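Local coordinates for cytochrome c552 (Thermochromatium tepidum, PDB 5ZE8), which probably carries electrons at low potential through five covalently bound c-type hemes in a thermophilic purple sulfur photosynthetic bacterium, at residues L98-C102 against Y148-A152; T135-I139 against M226-Q231; N234-V238 against P366-P372; I285-L289 against V398-L402. All coordinates share one frame; numbering follows the deposited sequence.

Contact 1: L98-C102 against Y148-A152. With HEC (heme c), chain C.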
# COMPACT_ATOMS: atom_id res chain seq x y z
N LEU A 98 17.02 -1.44 6.58
CA LEU A 98 16.25 -2.37 5.80
C LEU A 98 15.12 -1.66 5.04
O LEU A 98 14.67 -2.17 3.99
CB LEU A 98 15.66 -3.51 6.65
CG LEU A 98 14.49 -3.14 7.55
CD1 LEU A 98 13.84 -4.41 8.07
CD2 LEU A 98 14.71 -2.20 8.73
N CYS A 99 14.67 -0.48 5.53
CA CYS A 99 13.65 0.31 4.86
C CYS A 99 13.99 0.50 3.39
O CYS A 99 13.13 0.59 2.54
CB CYS A 99 13.50 1.66 5.51
SG CYS A 99 13.72 1.76 7.31
N LEU A 100 15.30 0.73 3.10
CA LEU A 100 15.70 1.14 1.77
C LEU A 100 15.48 0.03 0.74
O LEU A 100 15.37 0.30 -0.45
CB LEU A 100 17.09 1.67 1.76
CG LEU A 100 17.38 2.81 2.71
CD1 LEU A 100 18.87 3.10 2.72
CD2 LEU A 100 16.46 3.98 2.56
N TYR A 101 15.48 -1.25 1.17
CA TYR A 101 15.29 -2.34 0.27
C TYR A 101 13.98 -2.26 -0.48
O TYR A 101 13.86 -2.76 -1.60
CB TYR A 101 15.43 -3.69 0.97
CG TYR A 101 16.75 -3.97 1.70
CD1 TYR A 101 17.94 -3.70 1.10
CD2 TYR A 101 16.73 -4.51 2.92
CE1 TYR A 101 19.12 -3.93 1.79
CE2 TYR A 101 17.89 -4.82 3.60
CZ TYR A 101 19.07 -4.47 2.98
OH TYR A 101 20.35 -4.74 3.67
N CYS A 102 13.01 -1.65 0.14
CA CYS A 102 11.61 -1.48 -0.39
C CYS A 102 11.31 -0.05 -0.77
O CYS A 102 10.66 0.18 -1.76
CB CYS A 102 10.51 -1.95 0.56
SG CYS A 102 10.82 -3.72 1.07
N TYR A 148 14.19 -8.81 2.20
CA TYR A 148 13.10 -7.90 1.79
C TYR A 148 13.43 -7.12 0.54
O TYR A 148 14.59 -6.85 0.21
CB TYR A 148 12.93 -6.88 2.92
CG TYR A 148 12.38 -7.41 4.22
CD1 TYR A 148 11.23 -8.13 4.28
CD2 TYR A 148 12.99 -7.10 5.38
CE1 TYR A 148 10.71 -8.56 5.48
CE2 TYR A 148 12.50 -7.56 6.59
CZ TYR A 148 11.36 -8.29 6.62
OH TYR A 148 10.83 -8.69 7.82
N GLY A 149 12.40 -6.79 -0.20
CA GLY A 149 12.49 -5.87 -1.29
C GLY A 149 13.40 -6.35 -2.36
O GLY A 149 13.30 -7.52 -2.74
N ILE A 150 14.36 -5.57 -2.83
CA ILE A 150 15.21 -6.02 -3.88
C ILE A 150 16.06 -7.26 -3.50
O ILE A 150 16.47 -8.00 -4.39
CB ILE A 150 16.25 -4.94 -4.37
CG1 ILE A 150 17.12 -4.37 -3.21
CG2 ILE A 150 15.54 -3.86 -5.13
CD1 ILE A 150 18.41 -3.64 -3.68
N LYS A 151 16.21 -7.54 -2.19
CA LYS A 151 16.98 -8.68 -1.77
C LYS A 151 16.25 -10.01 -1.96
O LYS A 151 16.89 -11.09 -1.97
CB LYS A 151 17.39 -8.52 -0.34
CG LYS A 151 18.25 -7.30 -0.03
CD LYS A 151 19.49 -7.21 -0.91
CE LYS A 151 20.27 -5.95 -0.57
NZ LYS A 151 21.60 -6.03 -1.27
N ALA A 152 14.93 -9.97 -2.25
CA ALA A 152 14.13 -11.13 -2.55
C ALA A 152 14.21 -11.54 -4.01
O ALA A 152 13.56 -12.53 -4.40
CB ALA A 152 12.68 -10.94 -2.14
FE HEC C . 7.66 0.68 4.92
CHA HEC C . 4.55 1.96 4.16
CHB HEC C . 8.01 3.05 7.33
CHC HEC C . 10.53 -0.73 5.91
CHD HEC C . 7.32 -1.70 2.54
NA HEC C . 6.58 2.16 5.65
C1A HEC C . 5.29 2.56 5.18
C2A HEC C . 4.73 3.56 6.04
C3A HEC C . 5.67 3.85 6.94
C4A HEC C . 6.78 2.99 6.70
CMA HEC C . 5.59 4.83 8.07
CAA HEC C . 3.44 4.27 5.85
CBA HEC C . 3.67 5.38 4.78
CGA HEC C . 2.50 6.21 4.38
O1A HEC C . 2.59 7.22 3.58
O2A HEC C . 1.32 5.96 4.79
NB HEC C . 9.06 1.17 6.33
C1B HEC C . 9.05 2.20 7.15
C2B HEC C . 10.30 2.23 7.86
C3B HEC C . 11.04 1.14 7.56
C4B HEC C . 10.19 0.44 6.56
CMB HEC C . 10.63 3.30 8.84
CAB HEC C . 12.34 0.66 8.04
CBB HEC C . 12.55 0.70 9.44
NC HEC C . 8.71 -0.91 4.36
C1C HEC C . 9.89 -1.43 4.92
C2C HEC C . 10.31 -2.62 4.28
C3C HEC C . 9.42 -2.87 3.26
C4C HEC C . 8.45 -1.78 3.33
CMC HEC C . 11.55 -3.38 4.60
CAC HEC C . 9.41 -3.97 2.28
CBC HEC C . 9.44 -5.28 2.85
ND HEC C . 6.29 0.28 3.60
C1D HEC C . 6.30 -0.71 2.66
C2D HEC C . 5.09 -0.73 1.87
C3D HEC C . 4.30 0.23 2.36
C4D HEC C . 5.05 0.86 3.44
CMD HEC C . 4.79 -1.71 0.80
CAD HEC C . 2.91 0.63 1.85
CBD HEC C . 1.96 -0.12 2.72
CGD HEC C . 0.49 0.20 2.44
O1D HEC C . 0.13 0.81 1.47
O2D HEC C . -0.40 -0.14 3.30

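Contact 2: T135-I139 against M226-Q231. With HEC (heme c), chain E.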
# COMPACT_ATOMS: atom_id res chain seq x y z
N THR A 135 14.02 -12.40 -11.18
CA THR A 135 13.49 -13.70 -10.69
C THR A 135 13.19 -13.56 -9.22
O THR A 135 14.07 -13.21 -8.44
CB THR A 135 14.53 -14.79 -10.89
OG1 THR A 135 14.97 -14.83 -12.27
CG2 THR A 135 14.02 -16.14 -10.45
N TYR A 136 11.96 -13.83 -8.86
CA TYR A 136 11.56 -13.76 -7.47
C TYR A 136 11.91 -15.04 -6.70
O TYR A 136 11.45 -16.12 -7.06
CB TYR A 136 10.10 -13.53 -7.36
CG TYR A 136 9.54 -13.37 -5.94
CD1 TYR A 136 10.11 -12.55 -5.05
CD2 TYR A 136 8.46 -14.13 -5.51
CE1 TYR A 136 9.61 -12.40 -3.77
CE2 TYR A 136 7.95 -14.00 -4.22
CZ TYR A 136 8.55 -13.11 -3.34
OH TYR A 136 8.06 -13.05 -2.04
N ASN A 137 12.74 -14.87 -5.69
CA ASN A 137 13.29 -16.01 -4.85
C ASN A 137 12.48 -16.30 -3.59
O ASN A 137 12.79 -17.27 -2.91
CB ASN A 137 14.73 -15.80 -4.53
CG ASN A 137 15.56 -15.77 -5.80
OD1 ASN A 137 15.37 -16.61 -6.67
ND2 ASN A 137 16.43 -14.79 -5.91
N GLY A 138 11.53 -15.46 -3.26
CA GLY A 138 10.80 -15.47 -2.03
C GLY A 138 11.49 -14.68 -0.96
O GLY A 138 12.70 -14.40 -1.00
N ILE A 139 10.72 -14.26 0.02
CA ILE A 139 11.27 -13.50 1.10
C ILE A 139 12.04 -14.28 2.16
O ILE A 139 12.77 -13.68 2.94
CB ILE A 139 10.23 -12.52 1.73
CG1 ILE A 139 9.06 -13.24 2.27
CG2 ILE A 139 9.80 -11.46 0.66
CD1 ILE A 139 8.22 -12.44 3.23
N MET A 226 5.67 -9.04 -4.75
CA MET A 226 5.75 -9.69 -3.46
C MET A 226 6.98 -9.38 -2.65
O MET A 226 6.88 -9.43 -1.40
CB MET A 226 5.59 -11.24 -3.55
CG MET A 226 4.22 -11.72 -3.83
SD MET A 226 3.09 -11.36 -2.46
CE MET A 226 2.51 -10.03 -3.35
N GLY A 227 8.12 -9.09 -3.25
CA GLY A 227 9.32 -8.80 -2.42
C GLY A 227 9.11 -7.64 -1.45
O GLY A 227 9.62 -7.59 -0.32
N CYS A 228 8.38 -6.65 -1.94
CA CYS A 228 8.07 -5.45 -1.14
C CYS A 228 6.79 -5.50 -0.42
O CYS A 228 6.62 -4.72 0.55
CB CYS A 228 8.09 -4.21 -2.04
SG CYS A 228 9.69 -4.05 -2.87
N HIS A 229 5.84 -6.34 -0.87
CA HIS A 229 4.49 -6.35 -0.31
C HIS A 229 4.06 -7.63 0.40
O HIS A 229 2.92 -7.65 0.94
CB HIS A 229 3.55 -6.08 -1.47
CG HIS A 229 3.48 -4.61 -1.82
ND1 HIS A 229 2.71 -3.73 -1.06
CD2 HIS A 229 4.00 -3.91 -2.86
CE1 HIS A 229 2.81 -2.53 -1.66
NE2 HIS A 229 3.62 -2.62 -2.71
N ASP A 230 4.90 -8.67 0.44
CA ASP A 230 4.44 -10.00 1.03
C ASP A 230 4.32 -9.85 2.53
O ASP A 230 3.22 -10.03 3.11
CB ASP A 230 5.37 -11.13 0.60
CG ASP A 230 5.07 -12.43 1.23
OD1 ASP A 230 4.08 -12.60 1.86
OD2 ASP A 230 5.97 -13.30 1.20
N GLN A 231 5.42 -9.44 3.16
CA GLN A 231 5.44 -9.50 4.65
C GLN A 231 6.55 -8.61 5.15
O GLN A 231 7.51 -8.40 4.43
CB GLN A 231 5.60 -10.94 5.14
CG GLN A 231 5.32 -11.14 6.61
CD GLN A 231 5.04 -12.58 7.09
OE1 GLN A 231 4.41 -13.39 6.40
NE2 GLN A 231 5.46 -12.85 8.31
FE HEC E . 4.04 -1.09 -4.10
CHA HEC E . 2.86 1.37 -2.05
CHB HEC E . 0.85 -1.73 -5.17
CHC HEC E . 5.30 -3.30 -6.39
CHD HEC E . 7.18 -0.83 -2.67
NA HEC E . 2.25 -0.32 -3.69
C1A HEC E . 1.92 0.71 -2.82
C2A HEC E . 0.50 0.96 -2.82
C3A HEC E . -0.02 0.03 -3.66
C4A HEC E . 1.06 -0.69 -4.27
CMA HEC E . -1.49 -0.14 -4.05
CAA HEC E . -0.23 1.92 -1.95
CBA HEC E . -0.32 3.29 -2.62
CGA HEC E . -0.99 4.29 -1.69
O1A HEC E . -0.57 4.51 -0.53
O2A HEC E . -1.94 5.02 -2.11
NB HEC E . 3.19 -2.29 -5.49
C1B HEC E . 1.88 -2.47 -5.76
C2B HEC E . 1.72 -3.49 -6.75
C3B HEC E . 2.95 -3.93 -7.10
C4B HEC E . 3.90 -3.11 -6.33
CMB HEC E . 0.37 -3.96 -7.27
CAB HEC E . 3.35 -4.89 -8.15
CBB HEC E . 2.76 -4.63 -9.45
NC HEC E . 5.82 -1.87 -4.47
C1C HEC E . 6.16 -2.74 -5.42
C2C HEC E . 7.61 -3.09 -5.42
C3C HEC E . 8.10 -2.41 -4.37
C4C HEC E . 7.03 -1.65 -3.76
CMC HEC E . 8.30 -4.06 -6.37
CAC HEC E . 9.53 -2.39 -3.80
CBC HEC E . 10.63 -2.33 -4.67
ND HEC E . 4.80 0.01 -2.67
C1D HEC E . 6.11 -0.02 -2.19
C2D HEC E . 6.29 0.97 -1.14
C3D HEC E . 5.12 1.60 -0.98
C4D HEC E . 4.19 1.00 -1.96
CMD HEC E . 7.58 1.14 -0.43
CAD HEC E . 4.82 2.71 0.07
CBD HEC E . 5.63 3.96 -0.13
CGD HEC E . 5.21 5.02 0.89
O1D HEC E . 4.02 5.14 1.31
O2D HEC E . 6.12 5.80 1.30
O HOH W 1 5.84 -14.26 -1.56
O HOH W 2 7.93 -15.75 -0.21

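Contact 3: N234-V238 against P366-P372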
# COMPACT_ATOMS: atom_id res chain seq x y z
N ASN A 234 8.61 -7.63 12.68
CA ASN A 234 9.43 -6.94 13.66
C ASN A 234 10.58 -7.88 14.06
O ASN A 234 10.72 -9.00 13.53
CB ASN A 234 8.56 -6.38 14.79
CG ASN A 234 8.25 -7.37 15.88
OD1 ASN A 234 8.63 -8.54 15.81
ND2 ASN A 234 7.56 -6.91 16.90
N PRO A 235 11.41 -7.45 14.98
CA PRO A 235 12.60 -8.27 15.24
C PRO A 235 12.29 -9.51 16.06
O PRO A 235 13.13 -10.42 16.18
CB PRO A 235 13.53 -7.33 16.01
CG PRO A 235 13.03 -5.95 15.73
CD PRO A 235 11.61 -6.03 15.28
N GLN A 236 11.13 -9.55 16.69
CA GLN A 236 10.68 -10.75 17.37
C GLN A 236 9.83 -11.61 16.47
O GLN A 236 9.17 -12.53 16.98
CB GLN A 236 9.93 -10.36 18.65
CG GLN A 236 10.71 -9.56 19.71
CD GLN A 236 11.11 -8.15 19.32
OE1 GLN A 236 12.28 -7.83 19.21
NE2 GLN A 236 10.13 -7.30 19.08
N GLY A 237 9.80 -11.34 15.14
CA GLY A 237 9.08 -12.19 14.18
C GLY A 237 7.60 -11.89 14.08
O GLY A 237 6.85 -12.65 13.47
N VAL A 238 7.14 -10.80 14.69
CA VAL A 238 5.72 -10.55 14.68
C VAL A 238 5.38 -9.84 13.37
O VAL A 238 6.08 -8.87 13.03
CB VAL A 238 5.29 -9.67 15.82
CG1 VAL A 238 3.78 -9.57 15.80
CG2 VAL A 238 5.71 -10.34 17.12
N PRO A 366 5.11 -1.53 18.00
CA PRO A 366 5.56 -2.52 17.01
C PRO A 366 7.04 -3.00 17.14
O PRO A 366 7.29 -4.21 16.98
CB PRO A 366 5.27 -1.84 15.68
CG PRO A 366 4.16 -0.88 15.97
CD PRO A 366 4.28 -0.45 17.39
N PRO A 367 8.00 -2.11 17.53
CA PRO A 367 9.38 -2.64 17.66
C PRO A 367 9.66 -3.61 18.77
O PRO A 367 10.58 -4.39 18.64
CB PRO A 367 10.21 -1.39 17.89
CG PRO A 367 9.44 -0.34 17.21
CD PRO A 367 8.03 -0.65 17.66
N THR A 368 8.93 -3.55 19.86
CA THR A 368 9.17 -4.47 20.98
C THR A 368 8.11 -5.57 21.16
O THR A 368 8.26 -6.51 21.95
CB THR A 368 9.40 -3.66 22.28
OG1 THR A 368 8.30 -2.78 22.48
CG2 THR A 368 10.73 -2.84 22.14
N ALA A 369 7.06 -5.53 20.37
CA ALA A 369 6.03 -6.52 20.49
C ALA A 369 6.55 -7.96 20.23
O ALA A 369 7.41 -8.22 19.39
CB ALA A 369 4.86 -6.18 19.57
N THR A 370 6.07 -8.91 21.02
CA THR A 370 6.50 -10.29 20.90
C THR A 370 5.38 -11.16 20.38
O THR A 370 5.64 -12.29 20.10
CB THR A 370 6.89 -10.86 22.28
OG1 THR A 370 5.79 -10.65 23.18
CG2 THR A 370 8.11 -10.23 22.80
N LYS A 371 4.13 -10.69 20.25
CA LYS A 371 2.95 -11.48 19.86
C LYS A 371 1.98 -10.57 19.00
O LYS A 371 1.93 -9.35 19.24
CB LYS A 371 2.19 -11.97 21.16
CG LYS A 371 3.02 -12.97 22.03
CD LYS A 371 2.29 -13.52 23.28
CE LYS A 371 3.12 -14.49 24.16
NZ LYS A 371 2.55 -14.65 25.54
N PRO A 372 1.29 -11.16 17.99
CA PRO A 372 0.18 -10.40 17.37
C PRO A 372 -0.85 -10.03 18.43
O PRO A 372 -1.11 -10.84 19.33
CB PRO A 372 -0.42 -11.38 16.38
CG PRO A 372 0.63 -12.43 16.14
CD PRO A 372 1.41 -12.52 17.43
O HOH W 3 8.00 -13.30 19.67

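Contact 4: I285-L289 against V398-L402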
# COMPACT_ATOMS: atom_id res chain seq x y z
N ILE A 285 -14.95 -1.41 -0.86
CA ILE A 285 -15.94 -2.11 -0.06
C ILE A 285 -17.35 -1.84 -0.65
O ILE A 285 -17.53 -0.84 -1.33
CB ILE A 285 -15.92 -1.73 1.45
CG1 ILE A 285 -16.54 -0.36 1.79
CG2 ILE A 285 -14.53 -1.90 1.98
CD1 ILE A 285 -15.91 0.82 1.13
N VAL A 286 -18.30 -2.67 -0.30
CA VAL A 286 -19.72 -2.40 -0.43
C VAL A 286 -20.31 -2.17 0.96
O VAL A 286 -20.20 -3.06 1.81
CB VAL A 286 -20.44 -3.55 -1.14
CG1 VAL A 286 -21.87 -3.09 -1.54
CG2 VAL A 286 -19.69 -3.94 -2.38
N PHE A 287 -20.89 -1.01 1.15
CA PHE A 287 -21.42 -0.60 2.43
C PHE A 287 -22.91 -0.36 2.36
O PHE A 287 -23.34 0.37 1.48
CB PHE A 287 -20.67 0.66 2.83
CG PHE A 287 -21.01 1.17 4.22
CD1 PHE A 287 -20.53 0.56 5.32
CD2 PHE A 287 -21.81 2.28 4.35
CE1 PHE A 287 -20.83 1.11 6.60
CE2 PHE A 287 -22.10 2.82 5.58
CZ PHE A 287 -21.62 2.22 6.71
N ASP A 288 -23.67 -0.95 3.24
CA ASP A 288 -25.14 -0.71 3.24
C ASP A 288 -25.72 -0.78 4.65
O ASP A 288 -25.19 -1.45 5.51
CB ASP A 288 -25.83 -1.72 2.33
CG ASP A 288 -27.19 -1.25 1.83
OD1 ASP A 288 -27.50 -0.01 1.78
OD2 ASP A 288 -27.91 -2.20 1.46
N LEU A 289 -26.79 -0.00 4.86
CA LEU A 289 -27.49 0.09 6.14
C LEU A 289 -28.95 -0.24 5.88
O LEU A 289 -29.50 0.28 4.92
CB LEU A 289 -27.46 1.51 6.63
CG LEU A 289 -28.39 1.92 7.78
CD1 LEU A 289 -27.92 1.15 9.00
CD2 LEU A 289 -28.20 3.38 8.02
N VAL A 398 -31.34 7.57 10.26
CA VAL A 398 -30.20 6.77 10.77
C VAL A 398 -29.15 6.88 9.65
O VAL A 398 -29.46 6.67 8.47
CB VAL A 398 -30.58 5.34 11.05
CG1 VAL A 398 -29.42 4.54 11.54
CG2 VAL A 398 -31.65 5.23 12.15
N ARG A 399 -27.89 7.19 10.02
CA ARG A 399 -26.85 7.50 9.01
C ARG A 399 -25.62 6.74 9.47
O ARG A 399 -25.15 6.90 10.61
CB ARG A 399 -26.61 8.98 8.86
CG ARG A 399 -25.41 9.31 7.97
CD ARG A 399 -25.49 10.77 7.65
NE ARG A 399 -24.25 11.23 7.07
CZ ARG A 399 -24.08 11.79 5.90
NH1 ARG A 399 -25.08 12.01 5.02
NH2 ARG A 399 -22.86 12.15 5.57
N GLY A 400 -25.08 5.94 8.54
CA GLY A 400 -23.82 5.27 8.75
C GLY A 400 -22.73 5.86 7.92
O GLY A 400 -22.94 6.18 6.73
N GLU A 401 -21.53 5.95 8.51
CA GLU A 401 -20.41 6.50 7.86
C GLU A 401 -19.20 5.61 8.12
O GLU A 401 -18.97 5.21 9.25
CB GLU A 401 -20.08 7.91 8.34
CG GLU A 401 -21.13 8.95 8.01
CD GLU A 401 -20.87 10.34 8.59
OE1 GLU A 401 -19.94 10.59 9.39
OE2 GLU A 401 -21.59 11.30 8.19
N LEU A 402 -18.43 5.25 7.09
CA LEU A 402 -17.24 4.43 7.27
C LEU A 402 -16.01 5.27 6.95
O LEU A 402 -15.99 5.98 5.90
CB LEU A 402 -17.31 3.22 6.39
CG LEU A 402 -16.17 2.24 6.52
CD1 LEU A 402 -16.20 1.55 7.86
CD2 LEU A 402 -16.24 1.17 5.43

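Contact 1: L98-C102 against Y148-A152
The ring of Y101 carries the aliphatic chain of K151 on one face: K151 CG stands 3.9 Å from the ring centroid and 14° off its normal, a CH-pi contact displaced toward the rim. A bend in the lysine chain at chi2 (-54°) brings CE down again, 3.3 Å from Y101 CE1. K151 is exposed, a place where its methylenes can cover the ring while its charged end stays at the surface. I150 CG1 and the carbonyl O of Y148 approach the same ring obliquely. The second flat group, the Y148 ring, is met obliquely by L98 CD1, 3.7 Å from Y148 CE2, and by the thioether arm of the heme, with CBC 3.7 Å from Y148 CD1. Its hydroxyl is bonded to the backbone N of D233. One backbone hydrogen bond joins the segments, from I150 N to Y101 O at 3.1 Å. A side chain at G149 would run into Y101 O and C102 SG; without one, its CA comes within 3.6 Å of C102 SG and makes a CA-H...O contact to Y101 O. Its positive phi also suits glycine. The sulfurs of C99 and C102 form thioethers to the heme, each 1.9 Å from its CAB or CAC carbon. With L100 and Y101 between the cysteines, this is the start of a CXXCH heme c attachment motif, over which the 148-152 turn is laid.

Contact 2: T135-I139 against M226-Q231
Y136, at the end of strand 133-136, swings its ring across the start of helix 226-229. CG is anti to the backbone N (chi1 -177°), which carries the ring out until Y136 OH is 3.4 Å from M226 CB and CE1 is 3.7 Å from G227 N. The ring thus lies against the backbone of G227, whose N-H is bonded to the hydroxyl of Y153. Water 1 sits at the edge of the tyrosine ring, in its plane, 2.6 Å from Y136 OH, and donates a weak bond to D230 OD2; an aromatic residue with a polar end suits a place that is hydrophobic along the ring and wet at its tip. The chain then turns back, and G138 N lies over the centre of one face of the Y136 ring; G138 itself has a positive phi, which suits a glycine. I139 comes next. Its N donates to water 2 at 3.2 Å, and this water in turn gives a weak bond to D230 OD2, so two waters link one carboxylate oxygen to both sides of the turn. The branched isoleucine packs against the end of the helix with two of its carbons: CD1 lies 3.2 Å from D230 OD2 and 3.6 Å from Q231 CB, while CG2 is 4.0 Å from G227 O. On the far side of the helix C228 SG is covalently joined to the heme, and H229 NE2 binds its iron at 2.1 Å. M226 to H229 thus form the last four residues of a CXXCH motif, and H61 completes a bis-histidine heme c.

Contact 3: N234-V238 against P366-P372
N234, V238 and A369 make the tight, buried part of this contact. N234 ND2 spends both hydrogens, on P366 O at 2.7 Å, nearly along the C=O axis, and on A369 O at 2.8 Å; both acceptors lie in or near the amide plane. N234 OD1 meanwhile accepts from V238 N at 2.9 Å, which fixes the rotation of the asparagine amide and braces the type I turn N234-G237, where P235 suits the second position. V238 closes the packing, its CG2 3.4 Å from T370 C and its CG1 facing the ring of P372.

Q236 bridges to the solvent side. Its amide is bound inward, NE2 donating to P367 O at 3.0 Å and to A369 O at 2.9 Å, the latter bond almost straight at 177°; it and N234 reach A369 O from opposite faces of its plane. Farther out the contact is looser and wet: Q236 CG and T370 CG2 merely brush, and water 3 donates to both Q236 O and T370 O. T370 and K371 form a classic beta bulge opposite A357, and their polar side chains bond to D359 instead of the turn.

The loop directs the carbonyls of P366, P367 and A369 at the turn, and primary amides with paired N-H groups match them; being neutral, such a clasp should depend little on pH.

Contact 4: I285-L289 against V398-L402
F287 and L402 meet between two antiparallel sheets packed face to face, as in a beta-sandwich: strand 285-294 belongs to a three-stranded sheet, strand 397-405 to a six-stranded one. The short segments run nearly antiparallel, at 160°, with their axes 7.9 Å apart, too far for strand pairing, so side chains fill the interval. With chi1 at -175° the F287 ring extends away from its own backbone nitrogen toward the facing sheet. L402 CB lies over one ring face, 4.1 Å from F287 CE1, while G400 O sits at the ring edge, 3.6 Å from CE2. G400 suits this place because the ring can then rest directly against the main chain. To one side of the ring, I285 CG1 and L402 CD2 meet tip to tip at 4.0 Å; on the other, L289 crosses V398 at about a right angle, its CD2 3.9 Å from V398 CG1. Branched aliphatic residues suit this buried interior, since their side chains bring no polar atoms to be satisfied.

Around this shell L323 and L325 of strand 320-328 and V302 and I304 of strand 297-306 flank the same side chains. R399 and E401 point away from strand 285-294, and each has a further partner, E432 and Y403 respectively. They are also tied to each other: R399 NE and NH2 both donate to the single oxygen E401 OE2, at 2.9 and 3.0 Å, meeting it on its anti side.

Contacts 1 and 2 belong to the heme-bearing part of the chain and touch directly: G149 N probably donates to G227 O and N137 N to A152 O, so two heme-attachment motifs are tied through the chain from 135 to 152. Both are partly buried and mix ring packing with thioethers or iron ligation. The 234-238 turn of contact 3 comes shortly after the helix of contact 2, yet contact 3 is polar and nearer the surface, built on amide-to-carbonyl bonds. Contact 4 is the buried, apolar one, about 34 Å from contact 3 between centres, although both reach the same six-stranded sheet: contact 3 at strand 371-375, contact 4 on strand 397-405.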